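Local coordinates for protein uncharacterized HTH-type transcriptional regulator YybR (Bacillus subtilis, PDB 4A5N) that probably binds DNA as a dimeric, redox-sensing transcriptional regulator of the MarR/DUF24 (HxlR) type and activates transcription, at residues B[32-45]-B[83-97]. The protein carries 1 engineered substitution. Residues are numbered along the deposited sequence; the frame is centred on the assembly and turned at random.
Sequences FYHMIDGKKRFNEF and EYSLTEFGRTLEPIV. With BME (beta-mercaptoethanol), chain F.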
ATOM      1  N   PHE B  32      -4.054  10.863  -4.748  1.00 26.06           N
ATOM      2  CA  PHE B  32      -5.392  10.355  -4.611  1.00 25.27           C
ATOM      3  C   PHE B  32      -6.184  11.070  -3.529  1.00 25.51           C
ATOM      4  O   PHE B  32      -7.318  11.544  -3.772  1.00 25.54           O
ATOM      5  CB  PHE B  32      -5.341   8.841  -4.322  1.00 25.56           C
ATOM      6  CG  PHE B  32      -6.700   8.188  -4.296  1.00 23.82           C
ATOM      7  CD1 PHE B  32      -7.581   8.431  -3.253  1.00 24.08           C
ATOM      8  CD2 PHE B  32      -7.087   7.364  -5.325  1.00 24.10           C
ATOM      9  CE1 PHE B  32      -8.835   7.836  -3.244  1.00 25.35           C
ATOM     10  CE2 PHE B  32      -8.366   6.791  -5.356  1.00 24.51           C
ATOM     11  CZ  PHE B  32      -9.214   7.008  -4.295  1.00 23.71           C
ATOM     12  N   TYR B  33      -5.622  11.134  -2.323  1.00 27.04           N
ATOM     13  CA  TYR B  33      -6.287  11.757  -1.198  1.00 29.45           C
ATOM     14  C   TYR B  33      -6.755  13.175  -1.513  1.00 30.02           C
ATOM     15  O   TYR B  33      -7.897  13.535  -1.202  1.00 29.04           O
ATOM     16  CB  TYR B  33      -5.424  11.748   0.075  1.00 30.45           C
ATOM     17  CG  TYR B  33      -6.101  12.426   1.227  1.00 33.77           C
ATOM     18  CD1 TYR B  33      -7.088  11.778   1.968  1.00 35.39           C
ATOM     19  CD2 TYR B  33      -5.799  13.738   1.553  1.00 35.77           C
ATOM     20  CE1 TYR B  33      -7.739  12.428   3.030  1.00 36.72           C
ATOM     21  CE2 TYR B  33      -6.442  14.388   2.595  1.00 38.90           C
ATOM     22  CZ  TYR B  33      -7.400  13.734   3.330  1.00 38.31           C
ATOM     23  OH  TYR B  33      -8.004  14.431   4.352  1.00 40.97           O
ATOM     24  N   HIS B  34      -5.898  13.933  -2.185  1.00 28.15           N
ATOM     25  CA  HIS B  34      -6.162  15.327  -2.469  1.00 29.05           C
ATOM     26  C   HIS B  34      -7.170  15.520  -3.590  1.00 27.95           C
ATOM     27  O   HIS B  34      -7.742  16.583  -3.735  1.00 28.16           O
ATOM     28  CB  HIS B  34      -4.839  16.070  -2.666  1.00 29.85           C
ATOM     29  CG  HIS B  34      -4.105  16.337  -1.343  1.00 32.57           C
ATOM     30  ND1 HIS B  34      -4.290  17.476  -0.624  1.00 35.32           N
ATOM     31  CD2 HIS B  34      -3.190  15.561  -0.610  1.00 31.99           C
ATOM     32  CE1 HIS B  34      -3.566  17.410   0.508  1.00 34.47           C
ATOM     33  NE2 HIS B  34      -2.894  16.244   0.516  1.00 33.37           N
ATOM     34  N   MET B  35      -7.465  14.468  -4.330  1.00 24.82           N
ATOM     35  CA  MET B  35      -8.561  14.545  -5.293  1.00 25.32           C
ATOM     36  C   MET B  35      -9.899  14.115  -4.716  1.00 25.97           C
ATOM     37  O   MET B  35     -10.919  14.251  -5.408  1.00 24.33           O
ATOM     38  CB  MET B  35      -8.267  13.749  -6.544  1.00 24.72           C
ATOM     39  CG  MET B  35      -7.233  14.398  -7.464  1.00 25.71           C
ATOM     40  SD  MET B  35      -6.777  13.410  -8.919  1.00 26.17           S
ATOM     41  CE  MET B  35      -5.490  12.375  -8.199  1.00 27.35           C
ATOM     42  N   ILE B  36      -9.914  13.611  -3.484  1.00 26.68           N
ATOM     43  CA  ILE B  36     -11.172  13.146  -2.865  1.00 26.22           C
ATOM     44  C   ILE B  36     -12.196  14.300  -2.810  1.00 28.84           C
ATOM     45  O   ILE B  36     -13.383  14.110  -3.106  1.00 30.72           O
ATOM     46  CB  ILE B  36     -10.918  12.543  -1.459  1.00 26.55           C
ATOM     47  CG1 ILE B  36     -10.238  11.170  -1.536  1.00 24.32           C
ATOM     48  CG2 ILE B  36     -12.210  12.417  -0.658  1.00 27.70           C
ATOM     49  CD1 ILE B  36      -9.979  10.557  -0.190  1.00 25.53           C
ATOM     50  N   ASP B  37     -11.750  15.505  -2.489  1.00 29.29           N
ATOM     51  CA  ASP B  37     -12.661  16.649  -2.399  1.00 33.75           C
ATOM     52  C   ASP B  37     -12.875  17.428  -3.688  1.00 32.61           C
ATOM     53  O   ASP B  37     -13.491  18.485  -3.645  1.00 33.63           O
ATOM     54  CB  ASP B  37     -12.253  17.618  -1.255  1.00 35.87           C
ATOM     55  CG  ASP B  37     -10.936  18.380  -1.508  1.00 38.14           C
ATOM     56  OD1 ASP B  37     -10.195  18.148  -2.489  1.00 40.65           O
ATOM     57  OD2 ASP B  37     -10.638  19.251  -0.666  1.00 42.79           O
ATOM     58  N   GLY B  38     -12.368  16.903  -4.809  1.00 31.84           N
ATOM     59  CA  GLY B  38     -12.539  17.495  -6.149  1.00 31.16           C
ATOM     60  C   GLY B  38     -11.259  17.655  -6.962  1.00 28.35           C
ATOM     61  O   GLY B  38     -10.160  17.442  -6.457  1.00 28.04           O
ATOM     62  N   LYS B  39     -11.424  18.081  -8.213  1.00 29.28           N
ATOM     63  CA  LYS B  39     -10.364  18.079  -9.234  1.00 30.69           C
ATOM     64  C   LYS B  39      -9.235  19.029  -8.847  1.00 29.23           C
ATOM     65  O   LYS B  39      -9.488  19.999  -8.122  1.00 30.53           O
ATOM     66  CB  LYS B  39     -10.981  18.428 -10.615  1.00 34.46           C
ATOM     67  CG  LYS B  39     -11.130  19.914 -10.961  1.00 38.23           C
ATOM     68  CD  LYS B  39     -12.338  20.578 -10.322  1.00 41.89           C
ATOM     69  CE  LYS B  39     -12.468  22.062 -10.703  1.00 44.74           C
ATOM     70  NZ  LYS B  39     -13.014  22.351 -12.060  1.00 47.79           N
ATOM     71  N   LYS B  40      -8.011  18.729  -9.301  1.00 27.60           N
ATOM     72  CA  LYS B  40      -6.820  19.506  -8.990  1.00 27.85           C
ATOM     73  C   LYS B  40      -5.983  19.751 -10.241  1.00 28.38           C
ATOM     74  O   LYS B  40      -5.915  18.903 -11.129  1.00 29.07           O
ATOM     75  CB  LYS B  40      -5.933  18.784  -7.939  1.00 27.14           C
ATOM     76  CG  LYS B  40      -6.593  18.493  -6.600  1.00 27.07           C
ATOM     77  CD  LYS B  40      -6.925  19.793  -5.861  1.00 28.33           C
ATOM     78  CE  LYS B  40      -7.509  19.597  -4.466  1.00 28.32           C
ATOM     79  NZ  LYS B  40      -8.884  18.995  -4.500  1.00 26.53           N
ATOM     80  N   ARG B  41      -5.323  20.901 -10.301  1.00 29.68           N
ATOM     81  CA  ARG B  41      -4.391  21.166 -11.387  1.00 31.14           C
ATOM     82  C   ARG B  41      -3.017  20.686 -10.949  1.00 30.68           C
ATOM     83  O   ARG B  41      -2.746  20.542  -9.767  1.00 29.68           O
ATOM     84  CB  ARG B  41      -4.361  22.658 -11.764  1.00 32.53           C
ATOM     85  CG  ARG B  41      -5.720  23.290 -12.021  1.00 34.69           C
ATOM     86  CD  ARG B  41      -5.588  24.767 -12.319  1.00 35.79           C
ATOM     87  NE  ARG B  41      -5.091  25.535 -11.166  1.00 35.88           N
ATOM     88  CZ  ARG B  41      -5.854  25.898 -10.148  1.00 34.68           C
ATOM     89  NH1 ARG B  41      -7.138  25.580 -10.130  1.00 35.86           N
ATOM     90  NH2 ARG B  41      -5.349  26.609  -9.157  1.00 36.90           N
ATOM     91  N   PHE B  42      -2.138  20.508 -11.924  1.00 32.06           N
ATOM     92  CA  PHE B  42      -0.788  20.006 -11.725  1.00 31.36           C
ATOM     93  C   PHE B  42      -0.029  20.835 -10.693  1.00 30.37           C
ATOM     94  O   PHE B  42       0.537  20.288  -9.761  1.00 29.91           O
ATOM     95  CB  PHE B  42      -0.082  20.065 -13.087  1.00 32.38           C
ATOM     96  CG  PHE B  42       1.229  19.357 -13.157  1.00 31.97           C
ATOM     97  CD1 PHE B  42       1.282  18.002 -13.432  1.00 31.57           C
ATOM     98  CD2 PHE B  42       2.433  20.080 -13.067  1.00 33.61           C
ATOM     99  CE1 PHE B  42       2.479  17.345 -13.552  1.00 33.30           C
ATOM    100  CE2 PHE B  42       3.640  19.424 -13.195  1.00 36.15           C
ATOM    101  CZ  PHE B  42       3.669  18.052 -13.427  1.00 35.41           C
ATOM    102  N   ASN B  43      -0.077  22.147 -10.838  1.00 30.55           N
ATOM    103  CA  ASN B  43       0.514  23.065  -9.865  1.00 33.18           C
ATOM    104  C   ASN B  43      -0.041  22.977  -8.428  1.00 31.43           C
ATOM    105  O   ASN B  43       0.677  23.257  -7.467  1.00 30.05           O
ATOM    106  CB  ASN B  43       0.457  24.504 -10.395  1.00 35.60           C
ATOM    107  CG  ASN B  43       1.511  24.792 -11.476  1.00 38.53           C
ATOM    108  OD1 ASN B  43       1.492  25.856 -12.103  1.00 42.01           O
ATOM    109  ND2 ASN B  43       2.394  23.846 -11.717  1.00 36.96           N
ATOM    110  N   GLU B  44      -1.300  22.561  -8.270  1.00 29.50           N
ATOM    111  CA  GLU B  44      -1.842  22.374  -6.931  1.00 29.44           C
ATOM    112  C   GLU B  44      -1.180  21.178  -6.256  1.00 28.39           C
ATOM    113  O   GLU B  44      -0.937  21.215  -5.054  1.00 29.60           O
ATOM    114  CB  GLU B  44      -3.359  22.191  -6.955  1.00 28.67           C
ATOM    115  CG  GLU B  44      -4.090  23.406  -7.485  1.00 29.93           C
ATOM    116  CD  GLU B  44      -5.595  23.302  -7.418  1.00 31.78           C
ATOM    117  OE1 GLU B  44      -6.170  22.648  -8.314  1.00 29.95           O
ATOM    118  OE2 GLU B  44      -6.204  23.905  -6.486  1.00 35.37           O
ATOM    119  N   PHE B  45      -0.919  20.133  -7.039  1.00 27.97           N
ATOM    120  CA  PHE B  45      -0.238  18.937  -6.559  1.00 27.92           C
ATOM    121  C   PHE B  45       1.220  19.248  -6.176  1.00 28.32           C
ATOM    122  O   PHE B  45       1.690  18.685  -5.188  1.00 29.29           O
ATOM    123  CB  PHE B  45      -0.196  17.838  -7.598  1.00 27.23           C
ATOM    124  CG  PHE B  45      -1.513  17.154  -7.855  1.00 25.77           C
ATOM    125  CD1 PHE B  45      -2.260  16.605  -6.821  1.00 26.00           C
ATOM    126  CD2 PHE B  45      -1.949  16.977  -9.147  1.00 25.91           C
ATOM    127  CE1 PHE B  45      -3.445  15.926  -7.105  1.00 23.95           C
ATOM    128  CE2 PHE B  45      -3.121  16.291  -9.433  1.00 25.02           C
ATOM    129  CZ  PHE B  45      -3.852  15.763  -8.408  1.00 24.83           C
ATOM    130  N   GLU B  83      -6.932  19.418 -15.750  1.00 29.80           N
ATOM    131  CA  GLU B  83      -7.517  19.036 -14.458  1.00 30.57           C
ATOM    132  C   GLU B  83      -7.580  17.525 -14.260  1.00 29.28           C
ATOM    133  O   GLU B  83      -8.009  16.800 -15.150  1.00 30.72           O
ATOM    134  CB  GLU B  83      -8.926  19.613 -14.354  1.00 31.42           C
ATOM    135  CG  GLU B  83      -8.925  21.128 -14.295  1.00 34.07           C
ATOM    136  CD  GLU B  83     -10.306  21.706 -14.289  1.00 38.42           C
ATOM    137  OE1 GLU B  83     -11.250  21.043 -14.795  1.00 42.32           O
ATOM    138  OE2 GLU B  83     -10.443  22.822 -13.749  1.00 40.47           O
ATOM    139  N   TYR B  84      -7.126  17.091 -13.092  1.00 28.13           N
ATOM    140  CA  TYR B  84      -7.056  15.697 -12.665  1.00 27.54           C
ATOM    141  C   TYR B  84      -8.132  15.429 -11.605  1.00 28.31           C
ATOM    142  O   TYR B  84      -8.253  16.183 -10.624  1.00 27.92           O
ATOM    143  CB  TYR B  84      -5.683  15.416 -12.063  1.00 26.44           C
ATOM    144  CG  TYR B  84      -4.589  15.626 -13.044  1.00 26.19           C
ATOM    145  CD1 TYR B  84      -4.185  14.600 -13.888  1.00 26.73           C
ATOM    146  CD2 TYR B  84      -3.960  16.859 -13.148  1.00 27.50           C
ATOM    147  CE1 TYR B  84      -3.184  14.807 -14.824  1.00 28.43           C
ATOM    148  CE2 TYR B  84      -2.947  17.071 -14.078  1.00 28.40           C
ATOM    149  CZ  TYR B  84      -2.574  16.033 -14.915  1.00 29.73           C
ATOM    150  OH  TYR B  84      -1.563  16.198 -15.838  1.00 31.46           O
ATOM    151  N   SER B  85      -8.887  14.351 -11.795  1.00 27.54           N
ATOM    152  CA  SER B  85      -9.941  13.987 -10.865  1.00 27.05           C
ATOM    153  C   SER B  85     -10.012  12.497 -10.722  1.00 26.45           C
ATOM    154  O   SER B  85      -9.416  11.750 -11.550  1.00 27.69           O
ATOM    155  CB  SER B  85     -11.262  14.519 -11.384  1.00 26.69           C
ATOM    156  OG  SER B  85     -11.473  14.133 -12.736  1.00 28.95           O
ATOM    157  N   LEU B  86     -10.765  12.042  -9.718  1.00 24.57           N
ATOM    158  CA  LEU B  86     -10.996  10.630  -9.546  1.00 24.40           C
ATOM    159  C   LEU B  86     -12.125  10.225 -10.474  1.00 24.44           C
ATOM    160  O   LEU B  86     -13.102  10.900 -10.615  1.00 26.72           O
ATOM    161  CB  LEU B  86     -11.344  10.270  -8.105  1.00 25.13           C
ATOM    162  CG  LEU B  86     -10.367  10.583  -6.989  1.00 25.72           C
ATOM    163  CD1 LEU B  86     -10.955  10.123  -5.657  1.00 28.24           C
ATOM    164  CD2 LEU B  86      -9.025   9.897  -7.294  1.00 24.67           C
ATOM    165  N   THR B  87     -11.965   9.098 -11.113  1.00 24.76           N
ATOM    166  CA  THR B  87     -13.032   8.486 -11.873  1.00 26.88           C
ATOM    167  C   THR B  87     -13.953   7.800 -10.864  1.00 26.38           C
ATOM    168  O   THR B  87     -13.566   7.577  -9.702  1.00 23.35           O
ATOM    169  CB  THR B  87     -12.453   7.437 -12.836  1.00 27.99           C
ATOM    170  OG1 THR B  87     -11.825   6.383 -12.092  1.00 25.04           O
ATOM    171  CG2 THR B  87     -11.437   8.082 -13.807  1.00 28.11           C
ATOM    172  N   GLU B  88     -15.145   7.429 -11.295  1.00 27.03           N
ATOM    173  CA  GLU B  88     -16.003   6.593 -10.484  1.00 30.50           C
ATOM    174  C   GLU B  88     -15.309   5.289 -10.036  1.00 27.45           C
ATOM    175  O   GLU B  88     -15.453   4.871  -8.907  1.00 26.63           O
ATOM    176  CB  GLU B  88     -17.333   6.308 -11.211  1.00 34.52           C
ATOM    177  CG  GLU B  88     -18.232   7.543 -11.279  1.00 42.63           C
ATOM    178  CD  GLU B  88     -18.310   8.321  -9.948  1.00 49.30           C
ATOM    179  OE1 GLU B  88     -18.784   7.751  -8.926  1.00 52.76           O
ATOM    180  OE2 GLU B  88     -17.860   9.504  -9.908  1.00 54.55           O
ATOM    181  N   PHE B  89     -14.534   4.674 -10.914  1.00 26.49           N
ATOM    182  CA  PHE B  89     -13.784   3.489 -10.579  1.00 26.82           C
ATOM    183  C   PHE B  89     -12.739   3.833  -9.494  1.00 26.42           C
ATOM    184  O   PHE B  89     -12.618   3.172  -8.452  1.00 26.20           O
ATOM    185  CB  PHE B  89     -13.085   3.001 -11.829  1.00 28.77           C
ATOM    186  CG  PHE B  89     -12.307   1.747 -11.636  1.00 30.31           C
ATOM    187  CD1 PHE B  89     -12.903   0.611 -11.088  1.00 33.01           C
ATOM    188  CD2 PHE B  89     -10.969   1.683 -12.002  1.00 32.59           C
ATOM    189  CE1 PHE B  89     -12.178  -0.562 -10.910  1.00 35.66           C
ATOM    190  CE2 PHE B  89     -10.249   0.507 -11.836  1.00 34.77           C
ATOM    191  CZ  PHE B  89     -10.846  -0.614 -11.295  1.00 33.83           C
ATOM    192  N   GLY B  90     -12.016   4.908  -9.736  1.00 25.51           N
ATOM    193  CA  GLY B  90     -11.122   5.475  -8.710  1.00 24.87           C
ATOM    194  C   GLY B  90     -11.709   5.619  -7.305  1.00 25.28           C
ATOM    195  O   GLY B  90     -11.057   5.264  -6.323  1.00 27.16           O
ATOM    196  N   ARG B  91     -12.907   6.194  -7.213  1.00 24.33           N
ATOM    197  CA  ARG B  91     -13.617   6.423  -5.965  1.00 25.95           C
ATOM    198  C   ARG B  91     -13.889   5.132  -5.196  1.00 25.11           C
ATOM    199  O   ARG B  91     -14.105   5.194  -3.990  1.00 23.70           O
ATOM    200  CB  ARG B  91     -14.968   7.117  -6.223  1.00 27.03           C
ATOM    201  CG  ARG B  91     -14.902   8.510  -6.817  1.00 29.47           C
ATOM    202  CD  ARG B  91     -15.075   9.548  -5.741  1.00 29.78           C
ATOM    203  NE  ARG B  91     -14.902  10.930  -6.198  1.00 29.80           N
ATOM    204  CZ  ARG B  91     -14.553  11.907  -5.367  1.00 28.65           C
ATOM    205  NH1 ARG B  91     -14.412  11.642  -4.071  1.00 30.48           N
ATOM    206  NH2 ARG B  91     -14.404  13.139  -5.793  1.00 28.50           N
ATOM    207  N   THR B  92     -13.889   3.975  -5.867  1.00 23.24           N
ATOM    208  CA  THR B  92     -14.047   2.681  -5.154  1.00 25.87           C
ATOM    209  C   THR B  92     -12.866   2.350  -4.243  1.00 25.04           C
ATOM    210  O   THR B  92     -13.029   1.553  -3.326  1.00 24.86           O
ATOM    211  CB  THR B  92     -14.350   1.455  -6.075  1.00 25.67           C
ATOM    212  OG1 THR B  92     -13.187   1.071  -6.800  1.00 27.68           O
ATOM    213  CG2 THR B  92     -15.478   1.792  -7.025  1.00 25.80           C
ATOM    214  N   LEU B  93     -11.710   2.980  -4.484  1.00 23.70           N
ATOM    215  CA  LEU B  93     -10.572   2.869  -3.574  1.00 24.45           C
ATOM    216  C   LEU B  93     -10.599   3.873  -2.448  1.00 24.53           C
ATOM    217  O   LEU B  93      -9.782   3.789  -1.541  1.00 21.42           O
ATOM    218  CB  LEU B  93      -9.231   3.112  -4.314  1.00 25.13           C
ATOM    219  CG  LEU B  93      -8.602   2.033  -5.157  1.00 26.82           C
ATOM    220  CD1 LEU B  93      -7.561   2.625  -6.099  1.00 27.44           C
ATOM    221  CD2 LEU B  93      -7.961   0.912  -4.351  1.00 27.89           C
ATOM    222  N   GLU B  94     -11.552   4.798  -2.449  1.00 24.73           N
ATOM    223  CA  GLU B  94     -11.610   5.820  -1.386  1.00 24.86           C
ATOM    224  C   GLU B  94     -11.702   5.288   0.074  1.00 23.98           C
ATOM    225  O   GLU B  94     -10.984   5.795   0.965  1.00 23.41           O
ATOM    226  CB  GLU B  94     -12.646   6.900  -1.746  1.00 24.53           C
ATOM    227  CG  GLU B  94     -12.995   7.834  -0.606  1.00 28.73           C
ATOM    228  CD  GLU B  94     -13.920   8.988  -1.040  1.00 29.58           C
ATOM    229  OE1 GLU B  94     -14.098   9.213  -2.265  1.00 29.83           O
ATOM    230  OE2 GLU B  94     -14.433   9.653  -0.121  1.00 33.24           O
ATOM    231  N   PRO B  95     -12.528   4.251   0.335  1.00 23.42           N
ATOM    232  CA  PRO B  95     -12.601   3.715   1.703  1.00 24.39           C
ATOM    233  C   PRO B  95     -11.293   3.173   2.215  1.00 22.54           C
ATOM    234  O   PRO B  95     -10.913   3.441   3.365  1.00 23.10           O
ATOM    235  CB  PRO B  95     -13.682   2.607   1.584  1.00 25.67           C
ATOM    236  CG  PRO B  95     -14.574   3.132   0.495  1.00 25.88           C
ATOM    237  CD  PRO B  95     -13.677   3.802  -0.499  1.00 24.61           C
ATOM    238  N   ILE B  96     -10.575   2.484   1.345  1.00 23.83           N
ATOM    239  CA  ILE B  96      -9.269   1.946   1.689  1.00 25.02           C
ATOM    240  C   ILE B  96      -8.295   3.120   1.957  1.00 24.14           C
ATOM    241  O   ILE B  96      -7.619   3.122   2.971  1.00 25.50           O
ATOM    242  CB  ILE B  96      -8.703   1.047   0.575  1.00 24.47           C
ATOM    243  CG1 ILE B  96      -9.390  -0.340   0.597  1.00 25.85           C
ATOM    244  CG2 ILE B  96      -7.166   0.966   0.709  1.00 24.70           C
ATOM    245  CD1 ILE B  96      -9.238  -1.171  -0.668  1.00 22.66           C
ATOM    246  N   VAL B  97      -8.280   4.117   1.065  1.00 23.73           N
ATOM    247  CA  VAL B  97      -7.386   5.295   1.264  1.00 24.49           C
ATOM    248  C   VAL B  97      -7.717   6.052   2.550  1.00 24.43           C
ATOM    249  O   VAL B  97      -6.816   6.381   3.316  1.00 22.83           O
ATOM    250  CB  VAL B  97      -7.318   6.211   0.032  1.00 22.64           C
ATOM    251  CG1 VAL B  97      -6.575   7.500   0.355  1.00 24.85           C
ATOM    252  CG2 VAL B  97      -6.625   5.480  -1.080  1.00 24.27           C
TER
HETATM  253  C1  BME F1118      -1.052  27.397 -11.623  1.00 54.74           C
HETATM  254  C2  BME F1118      -1.708  28.373 -10.710  1.00 51.78           C
HETATM  255  O1  BME F1118      -2.059  26.424 -11.972  1.00 54.30           O
HETATM  256  S2  BME F1118      -2.642  27.338  -9.563  1.00 57.06           S
HETATM  257  O   HOH W   1     -11.656  14.252  -7.944  1.00 27.40           O
HETATM  258  O   HOH W   2      -9.169  23.892 -11.618  1.00 40.19           O
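Arg91 reaches Ile36 with the end of its guanidinium. NH1 and NH2 both donate to Ile36 O, which lies near the guanidinium plane. Arg91 NH1 to Ile36 O is the shorter bond, at 2.8 Å, and uses a lone pair in the carbonyl plane; NH2 comes from above that plane. Glu94 OE1 holds Arg91 NH1 in a salt bridge of 3.0 Å; together with the two bonds to Ile36 O, this probably limits rotation of the guanidinium. With an alanine at Arg91, Ile36 O is likely to lose both donors and Glu94 its charged mate.

Next to this grip, the Phe32 ring lies between two methyls. Leu86 CD2 sits over one face, 3.9 Å from the centroid of the Phe32 ring, and Val97 CG2 over the opposite face; both are CH-pi contacts. Gly90 O meets the ring edge near its plane. Phe32 CG is anti to the backbone N (chi1 -174°), which carries the ring in between these groups.

Further along, Lys40 and Tyr84 form a single antiparallel hydrogen-bonded pair, with Lys40 N to Tyr84 O and Tyr84 N to Lys40 O both 2.9 Å. Met35 SD packs on Tyr84 CB at 3.9 Å. Lys39 NZ bridges to Glu83 OE2 at 3.1 Å, from above the carboxylate plane. One water links Met35 O to Leu86 N.

Tyr75 OH hydrogen-bonds Glu83 OE1, and Arg72 NE hydrogen-bonds Tyr84 OH. Through the Lys40-Tyr84 bridge, segment 32-45 pairs with strand 81-86, which forms a hairpin with strand 70-75, the wing of this winged helix-turn-helix fold. Phe45 packs on helix 54-66, while helix 15-23 touches Phe32 and Val97.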